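Methylocystis parvus OBBP MbnE (Methylocystis parvus OBBP, PDB 5ICQ) probably binds methanobactin, a copper-chelating peptide, in the periplasm as the solute-binding component of its uptake machinery. Local coordinates at residues V95-S103 with Y111-D119; T363-E371 with V551-L562. One frame throughout, in Å; residues are numbered along the deposited sequence. Where two conformers were deposited one is given.

Contact 1 (V95-S103 with Y111-D119); sequences VFQGLMARS and YPLIAQSID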
ATOM      1  N   VAL A  95     -12.567  14.938   7.390  1.00 11.90           N
ATOM      2  CA  VAL A  95     -14.013  15.138   7.299  1.00  9.43           C
ATOM      3  C   VAL A  95     -14.771  13.872   7.676  1.00 10.62           C
ATOM      4  O   VAL A  95     -15.615  13.885   8.574  1.00 11.98           O
ATOM      5  CB  VAL A  95     -14.423  15.626   5.890  1.00  6.54           C
ATOM      6  CG1 VAL A  95     -15.926  15.794   5.815  1.00 10.26           C
ATOM      7  CG2 VAL A  95     -13.737  16.942   5.565  1.00 12.51           C
ATOM      8  N   PHE A  96     -14.462  12.757   7.016  1.00 10.94           N
ATOM      9  CA  PHE A  96     -15.153  11.490   7.246  1.00  8.73           C
ATOM     10  C   PHE A  96     -14.384  10.631   8.239  1.00 15.07           C
ATOM     11  O   PHE A  96     -13.188  10.382   8.052  1.00 13.68           O
ATOM     12  CB  PHE A  96     -15.313  10.722   5.934  1.00 10.67           C
ATOM     13  CG  PHE A  96     -16.056  11.482   4.876  1.00 12.43           C
ATOM     14  CD1 PHE A  96     -17.407  11.761   5.025  1.00 14.66           C
ATOM     15  CD2 PHE A  96     -15.410  11.891   3.724  1.00 11.31           C
ATOM     16  CE1 PHE A  96     -18.102  12.444   4.043  1.00 18.90           C
ATOM     17  CE2 PHE A  96     -16.097  12.573   2.728  1.00 16.41           C
ATOM     18  CZ  PHE A  96     -17.440  12.857   2.890  1.00 18.29           C
ATOM     19  N   GLN A  97     -15.078  10.136   9.262  1.00 12.00           N
ATOM     20  CA  GLN A  97     -14.439   9.409  10.349  1.00 12.21           C
ATOM     21  C   GLN A  97     -14.962   7.984  10.434  1.00 11.17           C
ATOM     22  O   GLN A  97     -16.136   7.722  10.171  1.00 12.34           O
ATOM     23  CB  GLN A  97     -14.703  10.074  11.701  1.00  8.60           C
ATOM     24  CG  GLN A  97     -14.217  11.478  11.814  1.00 11.78           C
ATOM     25  CD  GLN A  97     -14.389  11.966  13.226  1.00 13.13           C
ATOM     26  OE1 GLN A  97     -15.503  11.975  13.758  1.00 12.10           O
ATOM     27  NE2 GLN A  97     -13.286  12.330  13.860  1.00  9.62           N
ATOM     28  N   GLY A  98     -14.093   7.069  10.863  1.00 10.75           N
ATOM     29  CA  GLY A  98     -14.521   5.720  11.167  1.00 10.00           C
ATOM     30  C   GLY A  98     -14.927   5.540  12.618  1.00 13.81           C
ATOM     31  O   GLY A  98     -14.828   6.440  13.454  1.00 10.51           O
ATOM     32  N   LEU A  99     -15.390   4.326  12.921  1.00 10.31           N
ATOM     33  CA  LEU A  99     -15.709   3.983  14.302  1.00 10.25           C
ATOM     34  C   LEU A  99     -14.468   3.998  15.188  1.00  9.67           C
ATOM     35  O   LEU A  99     -14.546   4.349  16.373  1.00 10.59           O
ATOM     36  CB  LEU A  99     -16.373   2.614  14.345  1.00 14.14           C
ATOM     37  CG  LEU A  99     -17.808   2.579  13.838  1.00 18.65           C
ATOM     38  CD1 LEU A  99     -18.249   1.114  13.642  1.00 14.88           C
ATOM     39  CD2 LEU A  99     -18.718   3.310  14.811  1.00 16.06           C
ATOM     40  N   MET A 100     -13.320   3.597  14.646  1.00  9.57           N
ATOM     41  CA  MET A 100     -12.083   3.551  15.409  1.00  8.76           C
ATOM     42  C   MET A 100     -10.972   4.181  14.584  1.00 12.99           C
ATOM     43  O   MET A 100     -11.050   4.256  13.355  1.00 11.68           O
ATOM     44  CB  MET A 100     -11.725   2.114  15.819  1.00  9.52           C
ATOM     45  CG  MET A 100     -12.789   1.463  16.731  1.00 11.37           C
ATOM     46  SD  MET A 100     -12.332  -0.210  17.278  1.00 16.33           S
ATOM     47  CE  MET A 100     -11.155   0.203  18.572  1.00 15.60           C
ATOM     48  N   ALA A 101      -9.954   4.673  15.284  1.00 10.76           N
ATOM     49  CA  ALA A 101      -8.843   5.393  14.677  1.00 12.43           C
ATOM     50  C   ALA A 101      -7.625   4.483  14.657  1.00 12.40           C
ATOM     51  O   ALA A 101      -7.308   3.849  15.664  1.00 10.33           O
ATOM     52  CB  ALA A 101      -8.536   6.675  15.464  1.00 10.40           C
ATOM     53  N   ARG A 102      -6.935   4.425  13.527  1.00 11.75           N
ATOM     54  CA  ARG A 102      -5.783   3.541  13.391  1.00 11.06           C
ATOM     55  C   ARG A 102      -4.523   4.259  13.873  1.00 13.00           C
ATOM     56  O   ARG A 102      -4.244   5.383  13.447  1.00 12.15           O
ATOM     57  CB  ARG A 102      -5.627   3.111  11.934  1.00 11.07           C
ATOM     58  CG  ARG A 102      -4.480   2.150  11.710  1.00 13.89           C
ATOM     59  CD  ARG A 102      -4.563   1.558  10.301  1.00 16.93           C
ATOM     60  NE  ARG A 102      -3.581   0.495  10.092  1.00 15.23           N
ATOM     61  CZ  ARG A 102      -3.553  -0.287   9.015  1.00 26.26           C
ATOM     62  NH1 ARG A 102      -4.466  -0.130   8.063  1.00 22.75           N
ATOM     63  NH2 ARG A 102      -2.633  -1.236   8.894  1.00 19.91           N
ATOM     64  N   SER A 103      -3.783   3.637  14.787  1.00  9.50           N
ATOM     65  CA  SER A 103      -2.475   4.162  15.151  1.00  9.26           C
ATOM     66  C   SER A 103      -1.457   3.702  14.123  1.00 14.78           C
ATOM     67  O   SER A 103      -1.277   2.495  13.918  1.00 15.03           O
ATOM     68  CB  SER A 103      -2.029   3.703  16.536  1.00 11.63           C
ATOM     69  OG  SER A 103      -0.690   4.140  16.734  1.00 12.04           O
ATOM     70  N   TYR A 111      -7.961   2.203  17.767  1.00 10.49           N
ATOM     71  CA  TYR A 111      -8.277   2.777  19.065  1.00  9.56           C
ATOM     72  C   TYR A 111      -9.565   3.584  18.969  1.00  9.98           C
ATOM     73  O   TYR A 111     -10.022   3.887  17.866  1.00 10.99           O
ATOM     74  CB  TYR A 111      -7.110   3.646  19.556  1.00 10.34           C
ATOM     75  CG  TYR A 111      -5.902   2.786  19.892  1.00 11.97           C
ATOM     76  CD1 TYR A 111      -5.830   2.098  21.102  1.00 14.27           C
ATOM     77  CD2 TYR A 111      -4.848   2.638  18.984  1.00 13.08           C
ATOM     78  CE1 TYR A 111      -4.725   1.288  21.412  1.00 13.45           C
ATOM     79  CE2 TYR A 111      -3.734   1.840  19.285  1.00 11.10           C
ATOM     80  CZ  TYR A 111      -3.691   1.159  20.499  1.00 11.31           C
ATOM     81  OH  TYR A 111      -2.602   0.343  20.811  1.00 14.65           O
ATOM     82  N   PRO A 112     -10.217   3.877  20.102  1.00 12.71           N
ATOM     83  CA  PRO A 112     -11.567   4.463  20.037  1.00 11.13           C
ATOM     84  C   PRO A 112     -11.617   5.785  19.278  1.00 13.71           C
ATOM     85  O   PRO A 112     -10.718   6.630  19.371  1.00  8.08           O
ATOM     86  CB  PRO A 112     -11.950   4.657  21.511  1.00  8.49           C
ATOM     87  CG  PRO A 112     -11.183   3.529  22.233  1.00 11.83           C
ATOM     88  CD  PRO A 112      -9.863   3.466  21.475  1.00 12.19           C
ATOM     89  N   LEU A 113     -12.703   5.951  18.524  1.00 11.40           N
ATOM     90  CA  LEU A 113     -13.036   7.222  17.893  1.00  9.09           C
ATOM     91  C   LEU A 113     -14.540   7.412  18.081  1.00  8.46           C
ATOM     92  O   LEU A 113     -14.989   7.620  19.213  1.00 10.04           O
ATOM     93  CB  LEU A 113     -12.610   7.247  16.419  1.00  6.61           C
ATOM     94  CG  LEU A 113     -12.642   8.625  15.717  1.00  9.60           C
ATOM     95  CD1 LEU A 113     -12.066   9.757  16.605  1.00 10.70           C
ATOM     96  CD2 LEU A 113     -11.918   8.583  14.374  1.00 10.60           C
ATOM     97  N   ILE A 114     -15.336   7.299  17.014  1.00 11.08           N
ATOM     98  CA  ILE A 114     -16.787   7.402  17.188  1.00  7.90           C
ATOM     99  C   ILE A 114     -17.297   6.295  18.111  1.00 12.82           C
ATOM    100  O   ILE A 114     -18.198   6.516  18.931  1.00 12.46           O
ATOM    101  CB  ILE A 114     -17.499   7.389  15.824  1.00 13.64           C
ATOM    102  CG1 ILE A 114     -17.262   8.710  15.094  1.00 13.53           C
ATOM    103  CG2 ILE A 114     -19.007   7.156  15.998  1.00 11.79           C
ATOM    104  CD1 ILE A 114     -17.682   8.685  13.626  1.00 11.27           C
ATOM    105  N   ALA A 115     -16.723   5.095  18.013  1.00 10.63           N
ATOM    106  CA  ALA A 115     -16.992   4.056  19.004  1.00 10.48           C
ATOM    107  C   ALA A 115     -16.059   4.252  20.192  1.00 13.68           C
ATOM    108  O   ALA A 115     -14.833   4.246  20.030  1.00 11.92           O
ATOM    109  CB  ALA A 115     -16.800   2.658  18.410  1.00 11.44           C
ATOM    110  N   GLN A 116     -16.632   4.411  21.390  1.00 13.26           N
ATOM    111  CA  GLN A 116     -15.797   4.581  22.573  1.00 17.23           C
ATOM    112  C   GLN A 116     -15.263   3.257  23.108  1.00 15.15           C
ATOM    113  O   GLN A 116     -14.260   3.263  23.828  1.00 17.44           O
ATOM    114  CB  GLN A 116     -16.559   5.333  23.675  1.00 19.04           C
ATOM    115  CG  GLN A 116     -17.602   4.540  24.417  1.00 26.78           C
ATOM    116  CD  GLN A 116     -18.242   5.357  25.538  1.00 39.06           C
ATOM    117  OE1 GLN A 116     -18.274   6.589  25.482  1.00 37.67           O
ATOM    118  NE2 GLN A 116     -18.737   4.675  26.564  1.00 38.40           N
ATOM    119  N   SER A 117     -15.877   2.129  22.754  1.00 16.01           N
ATOM    120  CA  SER A 117     -15.358   0.825  23.159  1.00 14.86           C
ATOM    121  C   SER A 117     -15.975  -0.235  22.261  1.00 23.48           C
ATOM    122  O   SER A 117     -16.898   0.040  21.488  1.00 19.36           O
ATOM    123  CB  SER A 117     -15.644   0.531  24.640  1.00 19.05           C
ATOM    124  OG  SER A 117     -17.025   0.284  24.855  1.00 19.45           O
ATOM    125  N   ILE A 118     -15.442  -1.460  22.375  1.00 18.75           N
ATOM    126  CA  ILE A 118     -15.894  -2.575  21.557  0.76 21.45           C
ATOM    127  C   ILE A 118     -16.084  -3.806  22.433  1.00 28.38           C
ATOM    128  O   ILE A 118     -15.454  -3.970  23.483  1.00 29.44           O
ATOM    129  CB  ILE A 118     -14.928  -2.892  20.392  0.76 24.05           C
ATOM    130  CG1 ILE A 118     -13.542  -3.268  20.916  0.76 25.80           C
ATOM    131  CG2 ILE A 118     -14.826  -1.714  19.427  0.76 25.34           C
ATOM    132  CD1 ILE A 118     -12.698  -3.965  19.880  0.76 27.83           C
ATOM    133  N   ASP A 119     -17.011  -4.661  22.001  1.00 23.40           N
ATOM    134  CA  ASP A 119     -17.221  -5.983  22.580  1.00 27.14           C
ATOM    135  C   ASP A 119     -16.914  -7.000  21.497  1.00 25.51           C
ATOM    136  O   ASP A 119     -17.614  -7.053  20.484  1.00 23.59           O
ATOM    137  CB  ASP A 119     -18.654  -6.181  23.073  1.00 33.80           C
ATOM    138  CG  ASP A 119     -18.948  -5.418  24.338  1.00 52.78           C
ATOM    139  OD1 ASP A 119     -20.144  -5.210  24.629  1.00 61.11           O
ATOM    140  OD2 ASP A 119     -17.989  -5.027  25.038  1.00 61.65           O
TER
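A101 and Y111 pair as an antiparallel hydrogen-bonded pair in the beta hairpin of strands 100-103 and 109-120. A101 N gives to Y111 O and Y111 N returns a bond to A101 O, both at 2.7 Å. M100 faces P112 as the next, non-hydrogen-bonded pair. There the regular pairing gives way to a turn: L99 O accepts from A115 N at 2.8 Å, on a lone pair, and only weakly from L113 N.

Van der Waals packing fills in around this backbone frame. CG of L113 lies anti to its own N (chi1 -168°), which sets the forked end beside G98: CD2 comes within 3.7 Å of G98 O and 4.0 Å of A101 CB, while both methyls approach Q97 NE2. I114 CD1 lies 3.8 Å from Q97 CB, and its CG2 meets L99 CD2. M100 SD meets I118 CG2 at 3.6 Å, and the bend at chi3 (78°) turns CE back to the Y111 backbone, 3.8 Å from Y111 C. At the ring edge of Y111, near its plane, S103 CB touches CE2 at 3.7 Å. Trimming L113 to an alanine would probably open a gap between A101 CB and Q97 NE2, taking away the methyls that flank that nitrogen.

Polar side chains turn to other partners. Q97 OE1 accepts from W247 and bonds S224, its NE2 reaches Y246, and Y111 OH bonds E106.

Across the two segments, then, main-chain atoms supply all the hydrogen bonds and side chains supply packing, so the direct polar pairing here depends on backbone geometry.

Contact 2 (T363-E371 with V551-L562); sequences TKSFFDESE and VTAVRAYDRVLL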
ATOM      1  N   THR A 363      15.280  -4.566  -4.610  1.00  9.47           N
ATOM      2  CA  THR A 363      14.251  -5.240  -3.826  1.00  9.96           C
ATOM      3  C   THR A 363      14.566  -6.732  -3.708  1.00 12.01           C
ATOM      4  O   THR A 363      14.748  -7.424  -4.720  1.00  9.83           O
ATOM      5  CB  THR A 363      12.880  -5.023  -4.462  1.00  9.07           C
ATOM      6  OG1 THR A 363      12.609  -3.615  -4.497  1.00 10.13           O
ATOM      7  CG2 THR A 363      11.789  -5.726  -3.638  1.00 10.19           C
ATOM      8  N   LYS A 364      14.640  -7.229  -2.469  1.00  9.41           N
ATOM      9  CA  LYS A 364      15.085  -8.599  -2.223  1.00  8.95           C
ATOM     10  C   LYS A 364      14.004  -9.490  -1.640  1.00 13.54           C
ATOM     11  O   LYS A 364      14.262 -10.675  -1.407  1.00 13.52           O
ATOM     12  CB  LYS A 364      16.305  -8.596  -1.282  1.00 12.87           C
ATOM     13  CG  LYS A 364      17.443  -7.727  -1.782  1.00 19.72           C
ATOM     14  CD  LYS A 364      18.781  -8.085  -1.141  1.00 29.65           C
ATOM     15  CE  LYS A 364      18.900  -7.558   0.269  1.00 39.59           C
ATOM     16  NZ  LYS A 364      20.320  -7.605   0.739  1.00 42.15           N
ATOM     17  N   SER A 365      12.808  -8.962  -1.403  1.00  7.62           N
ATOM     18  CA  SER A 365      11.781  -9.677  -0.663  1.00 10.58           C
ATOM     19  C   SER A 365      10.446  -9.043  -1.010  1.00  7.00           C
ATOM     20  O   SER A 365      10.392  -7.876  -1.411  1.00  8.50           O
ATOM     21  CB  SER A 365      12.058  -9.607   0.852  1.00 12.91           C
ATOM     22  OG  SER A 365      10.907  -9.912   1.618  1.00 10.87           O
ATOM     23  N   PHE A 366       9.373  -9.824  -0.878  1.00  8.29           N
ATOM     24  CA  PHE A 366       8.045  -9.235  -1.014  1.00  8.98           C
ATOM     25  C   PHE A 366       7.667  -8.369   0.177  1.00 10.80           C
ATOM     26  O   PHE A 366       6.682  -7.634   0.092  1.00 11.03           O
ATOM     27  CB  PHE A 366       6.992 -10.330  -1.232  1.00  7.11           C
ATOM     28  CG  PHE A 366       7.019 -10.889  -2.618  1.00  6.10           C
ATOM     29  CD1 PHE A 366       7.862 -11.941  -2.940  1.00  9.68           C
ATOM     30  CD2 PHE A 366       6.254 -10.300  -3.622  1.00  9.37           C
ATOM     31  CE1 PHE A 366       7.922 -12.427  -4.256  1.00  9.77           C
ATOM     32  CE2 PHE A 366       6.296 -10.785  -4.916  1.00 11.81           C
ATOM     33  CZ  PHE A 366       7.127 -11.851  -5.231  1.00 11.26           C
ATOM     34  N   PHE A 367       8.428  -8.428   1.269  1.00 12.24           N
ATOM     35  CA  PHE A 367       8.215  -7.576   2.440  1.00 11.90           C
ATOM     36  C   PHE A 367       9.575  -7.045   2.886  1.00 12.59           C
ATOM     37  O   PHE A 367      10.021  -7.261   4.010  1.00 14.68           O
ATOM     38  CB  PHE A 367       7.498  -8.348   3.552  1.00  7.69           C
ATOM     39  CG  PHE A 367       6.194  -8.923   3.112  1.00 11.86           C
ATOM     40  CD1 PHE A 367       5.028  -8.174   3.195  1.00 11.99           C
ATOM     41  CD2 PHE A 367       6.137 -10.194   2.557  1.00 13.41           C
ATOM     42  CE1 PHE A 367       3.829  -8.692   2.756  1.00 15.19           C
ATOM     43  CE2 PHE A 367       4.937 -10.720   2.118  1.00 11.98           C
ATOM     44  CZ  PHE A 367       3.784  -9.966   2.213  1.00 14.32           C
ATOM     45  N   ASP A 368      10.239  -6.325   1.982  1.00  9.08           N
ATOM     46  CA  ASP A 368      11.659  -6.041   2.147  1.00 10.21           C
ATOM     47  C   ASP A 368      11.894  -5.003   3.244  1.00 11.51           C
ATOM     48  O   ASP A 368      11.028  -4.177   3.550  1.00 12.41           O
ATOM     49  CB  ASP A 368      12.253  -5.553   0.817  1.00  9.59           C
ATOM     50  CG  ASP A 368      13.735  -5.827   0.704  1.00 18.26           C
ATOM     51  OD1 ASP A 368      14.279  -6.519   1.580  1.00 18.34           O
ATOM     52  OD2 ASP A 368      14.357  -5.362  -0.273  1.00 13.77           O
ATOM     53  N   GLU A 369      13.090  -5.060   3.835  1.00  9.11           N
ATOM     54  CA  GLU A 369      13.539  -4.102   4.848  1.00 13.14           C
ATOM     55  C   GLU A 369      12.562  -4.025   6.019  1.00 19.10           C
ATOM     56  O   GLU A 369      12.153  -2.945   6.451  1.00 18.03           O
ATOM     57  CB  GLU A 369      13.756  -2.721   4.224  1.00 18.50           C
ATOM     58  CG  GLU A 369      14.757  -2.714   3.088  1.00 18.57           C
ATOM     59  CD  GLU A 369      15.315  -1.325   2.845  1.00 31.54           C
ATOM     60  OE1 GLU A 369      15.354  -0.888   1.680  1.00 22.28           O
ATOM     61  OE2 GLU A 369      15.706  -0.665   3.834  1.00 34.69           O
ATOM     62  N   SER A 370      12.173  -5.186   6.534  1.00 10.33           N
ATOM     63  CA  SER A 370      11.211  -5.194   7.627  1.00 17.61           C
ATOM     64  C   SER A 370      11.310  -6.519   8.356  1.00 14.95           C
ATOM     65  O   SER A 370      11.983  -7.455   7.909  1.00 13.54           O
ATOM     66  CB  SER A 370       9.782  -4.945   7.125  1.00 18.30           C
ATOM     67  OG  SER A 370       9.103  -6.149   6.820  1.00 18.80           O
ATOM     68  N   GLU A 371      10.616  -6.582   9.496  1.00 13.76           N
ATOM     69  CA  GLU A 371      10.609  -7.795  10.298  1.00 18.54           C
ATOM     70  C   GLU A 371       9.916  -8.946   9.584  1.00 14.30           C
ATOM     71  O   GLU A 371      10.100 -10.100   9.986  1.00 15.19           O
ATOM     72  CB  GLU A 371       9.904  -7.540  11.630  1.00 21.63           C
ATOM     73  CG  GLU A 371       8.402  -7.663  11.505  1.00 42.36           C
ATOM     74  CD  GLU A 371       7.651  -7.102  12.681  1.00 58.32           C
ATOM     75  OE1 GLU A 371       6.598  -6.475  12.446  1.00 68.11           O
ATOM     76  OE2 GLU A 371       8.102  -7.289  13.832  1.00 53.89           O
ATOM     77  N   VAL A 551       4.287 -13.160  12.147  1.00 13.15           N
ATOM     78  CA  VAL A 551       5.589 -12.922  11.526  1.00 16.97           C
ATOM     79  C   VAL A 551       6.153 -14.221  10.963  1.00 20.90           C
ATOM     80  O   VAL A 551       6.653 -14.260   9.830  1.00 13.43           O
ATOM     81  CB  VAL A 551       6.550 -12.266  12.536  1.00 20.26           C
ATOM     82  CG1 VAL A 551       7.969 -12.221  11.987  1.00 18.72           C
ATOM     83  CG2 VAL A 551       6.066 -10.862  12.868  1.00 24.77           C
ATOM     84  N   THR A 552       6.062 -15.306  11.738  1.00 15.92           N
ATOM     85  CA  THR A 552       6.505 -16.617  11.268  1.00 13.96           C
ATOM     86  C   THR A 552       5.859 -16.973   9.935  1.00 13.76           C
ATOM     87  O   THR A 552       6.542 -17.370   8.979  1.00 11.20           O
ATOM     88  CB  THR A 552       6.171 -17.679  12.328  1.00 16.07           C
ATOM     89  OG1 THR A 552       6.874 -17.373  13.536  1.00 15.02           O
ATOM     90  CG2 THR A 552       6.587 -19.064  11.864  1.00 13.86           C
ATOM     91  N   ALA A 553       4.534 -16.835   9.855  1.00 11.39           N
ATOM     92  CA  ALA A 553       3.820 -17.235   8.648  1.00 14.75           C
ATOM     93  C   ALA A 553       4.186 -16.355   7.458  1.00 13.36           C
ATOM     94  O   ALA A 553       4.301 -16.851   6.331  1.00  9.73           O
ATOM     95  CB  ALA A 553       2.307 -17.201   8.896  1.00 15.58           C
ATOM     96  N   VAL A 554       4.346 -15.048   7.670  1.00 10.67           N
ATOM     97  CA  VAL A 554       4.656 -14.174   6.536  1.00  7.97           C
ATOM     98  C   VAL A 554       6.064 -14.445   6.021  1.00  8.10           C
ATOM     99  O   VAL A 554       6.305 -14.430   4.808  1.00  9.89           O
ATOM    100  CB  VAL A 554       4.472 -12.690   6.923  1.00  9.50           C
ATOM    101  CG1 VAL A 554       4.854 -11.787   5.757  1.00 14.94           C
ATOM    102  CG2 VAL A 554       3.030 -12.438   7.315  1.00 11.27           C
ATOM    103  N   ARG A 555       7.020 -14.667   6.924  1.00  7.60           N
ATOM    104  CA  ARG A 555       8.365 -15.040   6.483  1.00 12.39           C
ATOM    105  C   ARG A 555       8.341 -16.325   5.659  1.00 11.30           C
ATOM    106  O   ARG A 555       8.968 -16.405   4.600  1.00 12.06           O
ATOM    107  CB  ARG A 555       9.303 -15.201   7.682  1.00 14.98           C
ATOM    108  CG  ARG A 555       9.733 -13.889   8.301  1.00 16.90           C
ATOM    109  CD  ARG A 555      10.615 -14.126   9.507  1.00 20.98           C
ATOM    110  NE  ARG A 555      10.954 -12.868  10.164  1.00 18.77           N
ATOM    111  CZ  ARG A 555      11.725 -12.774  11.246  1.00 27.45           C
ATOM    112  NH1 ARG A 555      12.236 -13.867  11.797  1.00 24.59           N
ATOM    113  NH2 ARG A 555      11.973 -11.585  11.785  1.00 18.62           N
ATOM    114  N   ALA A 556       7.623 -17.346   6.132  1.00 10.82           N
ATOM    115  CA  ALA A 556       7.522 -18.581   5.349  1.00 11.08           C
ATOM    116  C   ALA A 556       6.831 -18.328   4.015  1.00  9.99           C
ATOM    117  O   ALA A 556       7.227 -18.879   2.981  1.00  9.26           O
ATOM    118  CB  ALA A 556       6.775 -19.655   6.141  1.00  9.91           C
ATOM    119  N   TYR A 557       5.776 -17.519   4.028  1.00  8.71           N
ATOM    120  CA  TYR A 557       5.089 -17.133   2.797  1.00  8.84           C
ATOM    121  C   TYR A 557       6.042 -16.439   1.820  1.00  8.26           C
ATOM    122  O   TYR A 557       6.055 -16.742   0.618  1.00  8.55           O
ATOM    123  CB  TYR A 557       3.911 -16.235   3.184  1.00  7.48           C
ATOM    124  CG  TYR A 557       3.144 -15.570   2.061  1.00 10.26           C
ATOM    125  CD1 TYR A 557       2.523 -16.314   1.072  1.00 12.73           C
ATOM    126  CD2 TYR A 557       2.994 -14.193   2.035  1.00  6.74           C
ATOM    127  CE1 TYR A 557       1.788 -15.688   0.064  1.00  7.73           C
ATOM    128  CE2 TYR A 557       2.253 -13.563   1.043  1.00  9.45           C
ATOM    129  CZ  TYR A 557       1.660 -14.320   0.058  1.00  9.58           C
ATOM    130  OH  TYR A 557       0.927 -13.701  -0.949  1.00 10.59           O
ATOM    131  N   ASP A 558       6.855 -15.509   2.325  1.00  8.45           N
ATOM    132  CA  ASP A 558       7.863 -14.836   1.506  1.00  8.36           C
ATOM    133  C   ASP A 558       8.777 -15.852   0.826  1.00 12.56           C
ATOM    134  O   ASP A 558       9.031 -15.765  -0.381  1.00  8.45           O
ATOM    135  CB  ASP A 558       8.676 -13.876   2.393  1.00  7.77           C
ATOM    136  CG  ASP A 558       9.514 -12.861   1.596  1.00 11.94           C
ATOM    137  OD1 ASP A 558       9.069 -12.419   0.518  1.00  9.87           O
ATOM    138  OD2 ASP A 558      10.623 -12.486   2.069  1.00 12.78           O
ATOM    139  N   ARG A 559       9.261 -16.841   1.590  1.00  7.83           N
ATOM    140  CA  ARG A 559      10.138 -17.864   1.018  1.00  7.87           C
ATOM    141  C   ARG A 559       9.460 -18.629  -0.110  1.00 10.79           C
ATOM    142  O   ARG A 559      10.103 -18.951  -1.115  1.00  8.45           O
ATOM    143  CB  ARG A 559      10.601 -18.850   2.097  1.00  5.76           C
ATOM    144  CG  ARG A 559      11.225 -18.148   3.302  1.00  8.40           C
ATOM    145  CD  ARG A 559      11.947 -19.100   4.253  1.00  9.49           C
ATOM    146  NE  ARG A 559      12.138 -18.412   5.528  1.00 10.71           N
ATOM    147  CZ  ARG A 559      13.258 -17.802   5.885  1.00 12.82           C
ATOM    148  NH1 ARG A 559      14.281 -17.788   5.033  1.00  9.40           N
ATOM    149  NH2 ARG A 559      13.335 -17.176   7.054  1.00  8.74           N
ATOM    150  N   VAL A 560       8.177 -18.963   0.054  1.00  5.84           N
ATOM    151  CA  VAL A 560       7.478 -19.711  -0.994  1.00  6.75           C
ATOM    152  C   VAL A 560       7.308 -18.857  -2.245  1.00  7.33           C
ATOM    153  O   VAL A 560       7.537 -19.323  -3.367  1.00  6.49           O
ATOM    154  CB  VAL A 560       6.125 -20.225  -0.468  1.00  9.55           C
ATOM    155  CG1 VAL A 560       5.310 -20.847  -1.600  1.00 11.42           C
ATOM    156  CG2 VAL A 560       6.335 -21.256   0.662  1.00  9.04           C
ATOM    157  N   LEU A 561       6.907 -17.595  -2.081  1.00  9.58           N
ATOM    158  CA  LEU A 561       6.779 -16.712  -3.241  1.00 10.42           C
ATOM    159  C   LEU A 561       8.109 -16.554  -3.960  1.00  8.89           C
ATOM    160  O   LEU A 561       8.179 -16.656  -5.191  1.00  8.47           O
ATOM    161  CB  LEU A 561       6.264 -15.342  -2.807  1.00 10.49           C
ATOM    162  CG  LEU A 561       4.811 -15.242  -2.345  1.00 12.81           C
ATOM    163  CD1 LEU A 561       4.494 -13.776  -2.007  1.00  8.35           C
ATOM    164  CD2 LEU A 561       3.872 -15.764  -3.441  1.00 11.20           C
ATOM    165  N   LEU A 562       9.173 -16.259  -3.212  1.00  4.45           N
ATOM    166  CA  LEU A 562      10.471 -16.046  -3.849  1.00  6.28           C
ATOM    167  C   LEU A 562      10.950 -17.305  -4.557  1.00  7.99           C
ATOM    168  O   LEU A 562      11.575 -17.221  -5.622  1.00  6.43           O
ATOM    169  CB  LEU A 562      11.505 -15.592  -2.812  1.00  5.84           C
ATOM    170  CG  LEU A 562      11.259 -14.200  -2.229  1.00 10.42           C
ATOM    171  CD1 LEU A 562      12.148 -13.951  -0.980  1.00 10.37           C
ATOM    172  CD2 LEU A 562      11.550 -13.146  -3.293  1.00 11.19           C
TER
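This is a buried loop-on-helix contact in a family 5 solute-binding protein: segment 363-371 follows strand 361-362, helix 547-563 leads on to strand 567-572, and the two strands pair in the mixed sheet. The segment holds an ST turn, with S365 OG accepting from F367 N at 2.9 Å. The same hydroxyl donates to D558 OD2 at 2.6 Å, from above the carboxylate plane. D558 OD1 takes F366 N at 3.0 Å on its syn side. One aspartate thus holds both a side chain and a main-chain amide of the turn, and S374 adds a second partner at OD2.

F366 and F367 point toward the helix and meet residues on either side of D558 in its sequence. L561 CD1 sits over one face of the F366 ring in a CH-pi contact, 4.0 Å from the centroid, while D558 OD1 lies at the ring edge, the two planes standing 87° apart. L562 CD2 also reaches CE1 of F366. V554 CG1, anti to its backbone N (chi1 178°), makes the matching CH-pi contact with one face of F367, 16° off the ring normal, and Y557 CD2 touches CE2 of that ring.

Toward the helix start, V551 CG1 packs 3.6 Å from E371 O. R555, extended from CG to NE, grips this carbonyl side-on: NE at 2.9 Å and NH2 at 3.0 Å both donate to E371 O, in the guanidinium plane.

Overall arrangement
Both contacts are largely buried, yet they hold different elements and do not touch: their centres are 31 Å apart and their nearest atoms about 11 Å. Contact 1 is local, closing a hairpin within an antiparallel sheet, with segments eight residues apart. Contact 2 is long-range, joining a loop to a helix 180 residues farther along, and lies nearer the centre of the chain, about 16 Å against 21 Å. Their chemistry follows: strand pairing lets backbone bond to backbone in contact 1, whereas the helix in contact 2, its inner main-chain bonds already made, reaches the loop through carboxylate and guanidinium groups and CH-pi packing.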